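Local structure of chitin deacetylase 1 (Bombyx mori, 5ZNT) at residues A[247-250]-A[251-255]; A[256-259]-A[260-264]. The protein removes acetyl groups from the N-acetyl-D-glucosamine residues of chitin, a zinc-dependent hydrolysis that yields chitosan and acetate. All blocks are in the same frame, centred on the assembly; numbering follows the deposited sequence.

Overall arrangement
Contacts 1 and 2 follow one another along a single run of chain, all but the first turn of helix 243-258 and the loop that carries it into strand 265-270 of the parallel sheet. They belong to the deacetylase domain of the carbohydrate esterase 4 family. Their centres are 12 Å apart, and they lie about 20 and 19 Å from the centre of the chain. A hydrogen bond from Arg256 NH1 to Asn253 OD1 ties the start of residues 256-259 back to contact 1. Both lie away from the zinc held by Asp46, His101 and His105 and from the glycan: contact 1 illustrates side chains packed within a helix, contact 2 the way a helix ends.

Contact 1 of 2, residues A[247-250]-A[251-255]; sequences YNFL and NHNFD
Phe249 O takes two donors from Asn253, the backbone N and the side-chain ND2, each at 3.1 Å, in an α-helical segment where a side chain doubles the usual main-chain bond. The two donors reach the oxygen from opposite faces of its carbonyl plane, and the ND2 bond is the more bent, 146° at the hydrogen. Asn253 CG stands beside its own backbone N (chi1 -76°), which turns the amide back along the helix. Its OD1 accepts from Asp217 N, so both ends of this buried amide are held. The main-chain bonds Asn251 N to Tyr247 O (3.0 Å) and His252 N to Asn248 O (2.8 Å) run beside it; His252 NE2 continues outward to Asp217. On the more exposed side, a water donates to Asn248 OD1 and accepts from Asn251 ND2 (3.0 Å), bridging amides three residues apart.

Packing follows the same spacing. The Asn251 amide leans over one face of the Tyr247 ring near its rim, steeply turned against it (planes 74° apart), with ND2 3.2 Å from Tyr247 CZ. Beyond the ring, Tyr247 OH is hydrogen-bonded to Glu290 OE1 on helix 278-294. With Tyr247 replaced by alanine, Glu290 would probably lose this hydroxyl partner, and the Asn251 amide the ring it leans on. Phe249 repeats the pattern: Asn253 ND2 sits over its face, 3.4 Å from CE1. Leu250 and Phe254 pack on Trp287, joining this helix to helix 278-294, and Phe254 also reaches Ile40 of strand 38-45. Leu250 O receives Phe254 N while Phe254 CB lies 3.2 Å from that same oxygen.

Contact 2 of 2, residues A[256-259]-A[260-264]; sequences RHYE and QNRAP
Arg262 folds back onto Tyr258 and holds it in two ways, through the ring and through the main chain. Its guanidinium lies flat on one ring face, a cation-pi stack with planes 9° apart and centres 4.0 Å from each other; Arg262 NH2 rides over the rim, 3.3 Å from Tyr258 CZ. Arg262 NE donates to Tyr258 O (3.1 Å) along an almost straight line, 172° at the hydrogen. That oxygen lies in the guanidinium plane, and NE meets it on a lone pair, which, with the bonds of NH1 and NH2, would keep the group from turning over the ring. A bend at chi2 (-133°) brings the arginine chain round to this place. One water accepts from Arg262 NH2 and donates to Tyr258 O.

This is how the helix ends. Arg262 adopts a left-handed backbone conformation, and the chain turns back so that His257 O accepts from both Gln260 N (3.2 Å) and Arg262 N (2.9 Å), which approach from opposite faces of its carbonyl plane. An Asx turn overlaps this turn, with Ala263 N donating to Asn261 OD1. The extended Gln260 side chain sends NE2 to Arg256 O, 2.9 Å away, giving that late helix carbonyl a side-chain partner; NE2 also bonds Asn178 OD1. His257 ND1 donates to Ala263 O (2.7 Å), which lies in the ring plane although the nitrogen stands above the carbonyl plane.

Outside partners hold the turn in the domain. Arg262 NH1 reaches Val36 O, Asn261 ND2 reaches Pro180 O, and Tyr258 OH bonds Asp297 just past helix 278-294. His257, Tyr258 and Arg262 all touch Gln38, which places the end of helix 243-258 against strand 38-45, the parallel neighbour of strand 265-270 that this loop leads into.

Contact 1 of 2, residues A[247-250]-A[251-255]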
ATOM      1  N   TYR A 247       3.016  16.768  13.202  1.00 26.08           N
ATOM      2  CA  TYR A 247       3.730  17.586  12.224  1.00 23.81           C
ATOM      3  C   TYR A 247       5.243  17.394  12.350  1.00 26.26           C
ATOM      4  O   TYR A 247       5.927  17.099  11.363  1.00 25.38           O
ATOM      5  CB  TYR A 247       3.313  19.054  12.379  1.00 28.37           C
ATOM      6  CG  TYR A 247       4.151  19.992  11.532  1.00 32.22           C
ATOM      7  CD1 TYR A 247       3.907  20.144  10.166  1.00 32.51           C
ATOM      8  CD2 TYR A 247       5.215  20.697  12.095  1.00 34.44           C
ATOM      9  CE1 TYR A 247       4.699  20.992   9.389  1.00 32.45           C
ATOM     10  CE2 TYR A 247       6.012  21.543  11.328  1.00 33.08           C
ATOM     11  CZ  TYR A 247       5.749  21.684   9.988  1.00 33.48           C
ATOM     12  OH  TYR A 247       6.558  22.512   9.260  1.00 34.25           O
ATOM     13  N   ASN A 248       5.783  17.488  13.568  1.00 28.52           N
ATOM     14  CA  ASN A 248       7.225  17.295  13.737  1.00 29.75           C
ATOM     15  C   ASN A 248       7.636  15.866  13.403  1.00 28.80           C
ATOM     16  O   ASN A 248       8.704  15.634  12.828  1.00 27.18           O
ATOM     17  CB  ASN A 248       7.640  17.666  15.164  1.00 33.46           C
ATOM     18  CG  ASN A 248       7.366  19.135  15.483  1.00 34.14           C
ATOM     19  OD1 ASN A 248       7.487  19.994  14.617  1.00 33.67           O
ATOM     20  ND2 ASN A 248       6.980  19.416  16.711  1.00 35.87           N
ATOM     21  N   PHE A 249       6.786  14.896  13.742  1.00 27.81           N
ATOM     22  CA  PHE A 249       7.046  13.502  13.394  1.00 25.97           C
ATOM     23  C   PHE A 249       7.158  13.323  11.877  1.00 23.65           C
ATOM     24  O   PHE A 249       8.072  12.646  11.381  1.00 25.10           O
ATOM     25  CB  PHE A 249       5.923  12.658  14.002  1.00 26.52           C
ATOM     26  CG  PHE A 249       5.859  11.244  13.521  1.00 24.48           C
ATOM     27  CD1 PHE A 249       6.564  10.246  14.169  1.00 24.75           C
ATOM     28  CD2 PHE A 249       5.044  10.905  12.454  1.00 22.72           C
ATOM     29  CE1 PHE A 249       6.471   8.936  13.758  1.00 28.07           C
ATOM     30  CE2 PHE A 249       4.948   9.583  12.025  1.00 23.38           C
ATOM     31  CZ  PHE A 249       5.662   8.606  12.681  1.00 28.32           C
ATOM     32  N   LEU A 250       6.266  13.959  11.117  1.00 24.28           N
ATOM     33  CA  LEU A 250       6.356  13.870   9.662  1.00 23.51           C
ATOM     34  C   LEU A 250       7.628  14.528   9.137  1.00 24.75           C
ATOM     35  O   LEU A 250       8.288  13.978   8.252  1.00 23.80           O
ATOM     36  CB  LEU A 250       5.131  14.513   9.022  1.00 24.09           C
ATOM     37  CG  LEU A 250       3.814  13.779   9.242  1.00 24.28           C
ATOM     38  CD1 LEU A 250       2.680  14.752   8.976  1.00 23.05           C
ATOM     39  CD2 LEU A 250       3.704  12.535   8.342  1.00 17.99           C
ATOM     40  N   ASN A 251       7.989  15.705   9.661  1.00 25.45           N
ATOM     41  CA  ASN A 251       9.226  16.351   9.219  1.00 23.69           C
ATOM     42  C   ASN A 251      10.449  15.517   9.552  1.00 25.27           C
ATOM     43  O   ASN A 251      11.343  15.367   8.713  1.00 24.85           O
ATOM     44  CB  ASN A 251       9.362  17.722   9.849  1.00 26.79           C
ATOM     45  CG  ASN A 251       8.629  18.768   9.079  1.00 28.76           C
ATOM     46  OD1 ASN A 251       8.327  18.589   7.892  1.00 25.77           O
ATOM     47  ND2 ASN A 251       8.321  19.867   9.738  1.00 31.08           N
ATOM     48  N   HIS A 252      10.513  14.978  10.779  1.00 27.31           N
ATOM     49  CA  HIS A 252      11.691  14.214  11.192  1.00 26.33           C
ATOM     50  C   HIS A 252      11.880  12.985  10.315  1.00 27.51           C
ATOM     51  O   HIS A 252      12.999  12.688   9.879  1.00 26.06           O
ATOM     52  CB  HIS A 252      11.579  13.806  12.667  1.00 28.98           C
ATOM     53  CG  HIS A 252      12.629  12.829  13.106  1.00 33.48           C
ATOM     54  ND1 HIS A 252      13.980  13.053  12.925  1.00 38.96           N
ATOM     55  CD2 HIS A 252      12.528  11.618  13.702  1.00 36.32           C
ATOM     56  CE1 HIS A 252      14.662  12.018  13.391  1.00 39.50           C
ATOM     57  NE2 HIS A 252      13.802  11.129  13.860  1.00 30.55           N
ATOM     58  N   ASN A 253      10.797  12.256  10.029  1.00 28.25           N
ATOM     59  CA  ASN A 253      10.972  11.049   9.233  1.00 23.49           C
ATOM     60  C   ASN A 253      11.139  11.366   7.751  1.00 21.75           C
ATOM     61  O   ASN A 253      11.863  10.653   7.045  1.00 25.52           O
ATOM     62  CB  ASN A 253       9.813  10.088   9.505  1.00 22.08           C
ATOM     63  CG  ASN A 253       9.963   9.393  10.849  1.00 20.65           C
ATOM     64  OD1 ASN A 253      10.826   8.538  11.013  1.00 25.72           O
ATOM     65  ND2 ASN A 253       9.144   9.774  11.813  1.00 20.16           N
ATOM     66  N   PHE A 254      10.511  12.429   7.263  1.00 24.25           N
ATOM     67  CA  PHE A 254      10.853  12.899   5.926  1.00 25.39           C
ATOM     68  C   PHE A 254      12.359  13.158   5.819  1.00 26.32           C
ATOM     69  O   PHE A 254      13.019  12.679   4.891  1.00 26.30           O
ATOM     70  CB  PHE A 254      10.053  14.162   5.591  1.00 20.55           C
ATOM     71  CG  PHE A 254      10.427  14.770   4.257  1.00 23.25           C
ATOM     72  CD1 PHE A 254       9.782  14.378   3.096  1.00 20.63           C
ATOM     73  CD2 PHE A 254      11.441  15.725   4.169  1.00 25.40           C
ATOM     74  CE1 PHE A 254      10.138  14.911   1.867  1.00 25.27           C
ATOM     75  CE2 PHE A 254      11.796  16.277   2.940  1.00 23.29           C
ATOM     76  CZ  PHE A 254      11.150  15.876   1.796  1.00 24.52           C
ATOM     77  N   ASP A 255      12.922  13.905   6.777  1.00 27.57           N
ATOM     78  CA  ASP A 255      14.344  14.246   6.712  1.00 28.64           C
ATOM     79  C   ASP A 255      15.218  13.003   6.774  1.00 29.18           C
ATOM     80  O   ASP A 255      16.237  12.922   6.074  1.00 28.33           O
ATOM     81  CB  ASP A 255      14.724  15.213   7.838  1.00 25.35           C
ATOM     82  CG  ASP A 255      14.113  16.587   7.661  1.00 29.85           C
ATOM     83  OD1 ASP A 255      13.754  16.962   6.523  1.00 30.09           O
ATOM     84  OD2 ASP A 255      13.977  17.295   8.682  1.00 32.61           O
TER
HETATM   85  O   HOH W   1       9.037  20.125  12.602  1.00 39.39           O

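Contact 2 of 2, residues A[256-259]-A[260-264]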
ATOM      1  N   ARG A 256      14.839  12.019   7.606  1.00 26.82           N
ATOM      2  CA  ARG A 256      15.591  10.770   7.674  1.00 26.97           C
ATOM      3  C   ARG A 256      15.747  10.153   6.289  1.00 29.31           C
ATOM      4  O   ARG A 256      16.826   9.671   5.927  1.00 29.27           O
ATOM      5  CB  ARG A 256      14.898   9.779   8.627  1.00 26.41           C
ATOM      6  CG  ARG A 256      15.077  10.059  10.138  1.00 29.97           C
ATOM      7  CD  ARG A 256      14.553   8.888  10.998  1.00 25.46           C
ATOM      8  NE  ARG A 256      14.976   7.605  10.443  1.00 25.51           N
ATOM      9  CZ  ARG A 256      14.162   6.734   9.850  1.00 28.22           C
ATOM     10  NH1 ARG A 256      12.856   6.994   9.744  1.00 22.86           N
ATOM     11  NH2 ARG A 256      14.664   5.610   9.346  1.00 25.47           N
ATOM     12  N   HIS A 257      14.680  10.166   5.486  1.00 23.05           N
ATOM     13  CA  HIS A 257      14.784   9.603   4.147  1.00 22.18           C
ATOM     14  C   HIS A 257      15.471  10.579   3.192  1.00 23.73           C
ATOM     15  O   HIS A 257      16.402  10.209   2.466  1.00 25.29           O
ATOM     16  CB  HIS A 257      13.387   9.236   3.628  1.00 23.70           C
ATOM     17  CG  HIS A 257      12.790   8.033   4.295  1.00 21.94           C
ATOM     18  ND1 HIS A 257      12.452   6.892   3.599  1.00 21.90           N
ATOM     19  CD2 HIS A 257      12.475   7.793   5.590  1.00 22.51           C
ATOM     20  CE1 HIS A 257      11.970   5.991   4.441  1.00 21.63           C
ATOM     21  NE2 HIS A 257      11.962   6.516   5.654  1.00 20.44           N
ATOM     22  N   TYR A 258      15.006  11.832   3.185  1.00 22.90           N
ATOM     23  CA  TYR A 258      15.457  12.802   2.194  1.00 27.06           C
ATOM     24  C   TYR A 258      16.944  13.108   2.331  1.00 30.32           C
ATOM     25  O   TYR A 258      17.618  13.331   1.320  1.00 28.34           O
ATOM     26  CB  TYR A 258      14.643  14.078   2.338  1.00 25.24           C
ATOM     27  CG  TYR A 258      14.911  15.153   1.315  1.00 27.13           C
ATOM     28  CD1 TYR A 258      14.374  15.071   0.038  1.00 29.63           C
ATOM     29  CD2 TYR A 258      15.665  16.280   1.645  1.00 32.09           C
ATOM     30  CE1 TYR A 258      14.588  16.066  -0.897  1.00 30.57           C
ATOM     31  CE2 TYR A 258      15.901  17.290   0.713  1.00 31.06           C
ATOM     32  CZ  TYR A 258      15.361  17.172  -0.555  1.00 34.77           C
ATOM     33  OH  TYR A 258      15.557  18.146  -1.495  1.00 30.32           O
ATOM     34  N   GLU A 259      17.467  13.108   3.561  1.00 29.44           N
ATOM     35  CA  GLU A 259      18.867  13.434   3.810  1.00 35.10           C
ATOM     36  C   GLU A 259      19.778  12.215   3.771  1.00 34.64           C
ATOM     37  O   GLU A 259      20.990  12.374   3.928  1.00 31.05           O
ATOM     38  CB  GLU A 259      19.044  14.136   5.169  1.00 27.50           C
ATOM     39  CG  GLU A 259      18.069  15.281   5.486  1.00 35.43           C
ATOM     40  CD  GLU A 259      18.401  16.612   4.823  1.00 57.35           C
ATOM     41  OE1 GLU A 259      19.159  16.621   3.827  1.00 60.18           O
ATOM     42  OE2 GLU A 259      17.865  17.656   5.283  1.00 59.28           O
ATOM     43  N   GLN A 260      19.245  11.006   3.577  1.00 28.38           N
ATOM     44  CA  GLN A 260      20.125   9.838   3.479  1.00 26.23           C
ATOM     45  C   GLN A 260      20.074   9.236   2.082  1.00 30.90           C
ATOM     46  O   GLN A 260      20.619   9.811   1.137  1.00 30.37           O
ATOM     47  CB  GLN A 260      19.774   8.792   4.545  1.00 26.40           C
ATOM     48  CG  GLN A 260      19.974   9.331   5.968  1.00 25.33           C
ATOM     49  CD  GLN A 260      19.791   8.305   7.066  1.00 37.80           C
ATOM     50  OE1 GLN A 260      20.692   7.501   7.342  1.00 35.51           O
ATOM     51  NE2 GLN A 260      18.632   8.345   7.734  1.00 32.87           N
ATOM     52  N   ASN A 261      19.428   8.081   1.918  1.00 24.33           N
ATOM     53  CA  ASN A 261      19.414   7.407   0.628  1.00 26.26           C
ATOM     54  C   ASN A 261      18.132   7.656  -0.168  1.00 23.85           C
ATOM     55  O   ASN A 261      17.931   7.021  -1.211  1.00 25.38           O
ATOM     56  CB  ASN A 261      19.628   5.903   0.825  1.00 26.50           C
ATOM     57  CG  ASN A 261      18.523   5.264   1.645  1.00 26.74           C
ATOM     58  OD1 ASN A 261      17.711   5.964   2.258  1.00 27.79           O
ATOM     59  ND2 ASN A 261      18.501   3.933   1.687  1.00 25.68           N
ATOM     60  N   ARG A 262      17.274   8.559   0.289  1.00 24.53           N
ATOM     61  CA  ARG A 262      15.998   8.862  -0.381  1.00 27.90           C
ATOM     62  C   ARG A 262      15.157   7.610  -0.643  1.00 21.76           C
ATOM     63  O   ARG A 262      14.461   7.515  -1.659  1.00 24.38           O
ATOM     64  CB  ARG A 262      16.224   9.628  -1.682  1.00 25.07           C
ATOM     65  CG  ARG A 262      16.978  10.921  -1.435  1.00 28.63           C
ATOM     66  CD  ARG A 262      16.355  12.072  -2.133  1.00 27.86           C
ATOM     67  NE  ARG A 262      16.967  13.317  -1.685  1.00 32.28           N
ATOM     68  CZ  ARG A 262      17.208  14.345  -2.488  1.00 34.40           C
ATOM     69  NH1 ARG A 262      16.874  14.264  -3.773  1.00 27.02           N
ATOM     70  NH2 ARG A 262      17.780  15.450  -2.005  1.00 30.68           N
ATOM     71  N   ALA A 263      15.215   6.641   0.262  1.00 23.44           N
ATOM     72  CA  ALA A 263      14.319   5.499   0.150  1.00 25.60           C
ATOM     73  C   ALA A 263      12.876   5.998   0.194  1.00 18.59           C
ATOM     74  O   ALA A 263      12.566   6.928   0.948  1.00 22.39           O
ATOM     75  CB  ALA A 263      14.568   4.502   1.283  1.00 22.20           C
ATOM     76  N   PRO A 264      11.984   5.439  -0.618  1.00 22.98           N
ATOM     77  CA  PRO A 264      10.571   5.826  -0.536  1.00 20.23           C
ATOM     78  C   PRO A 264      10.089   5.830   0.908  1.00 19.69           C
ATOM     79  O   PRO A 264      10.417   4.940   1.701  1.00 24.56           O
ATOM     80  CB  PRO A 264       9.862   4.765  -1.386  1.00 18.81           C
ATOM     81  CG  PRO A 264      10.908   4.381  -2.438  1.00 18.43           C
ATOM     82  CD  PRO A 264      12.252   4.442  -1.673  1.00 19.10           C
TER
HETATM   83  O   HOH W   2      19.177  15.738   0.541  1.00 40.72           O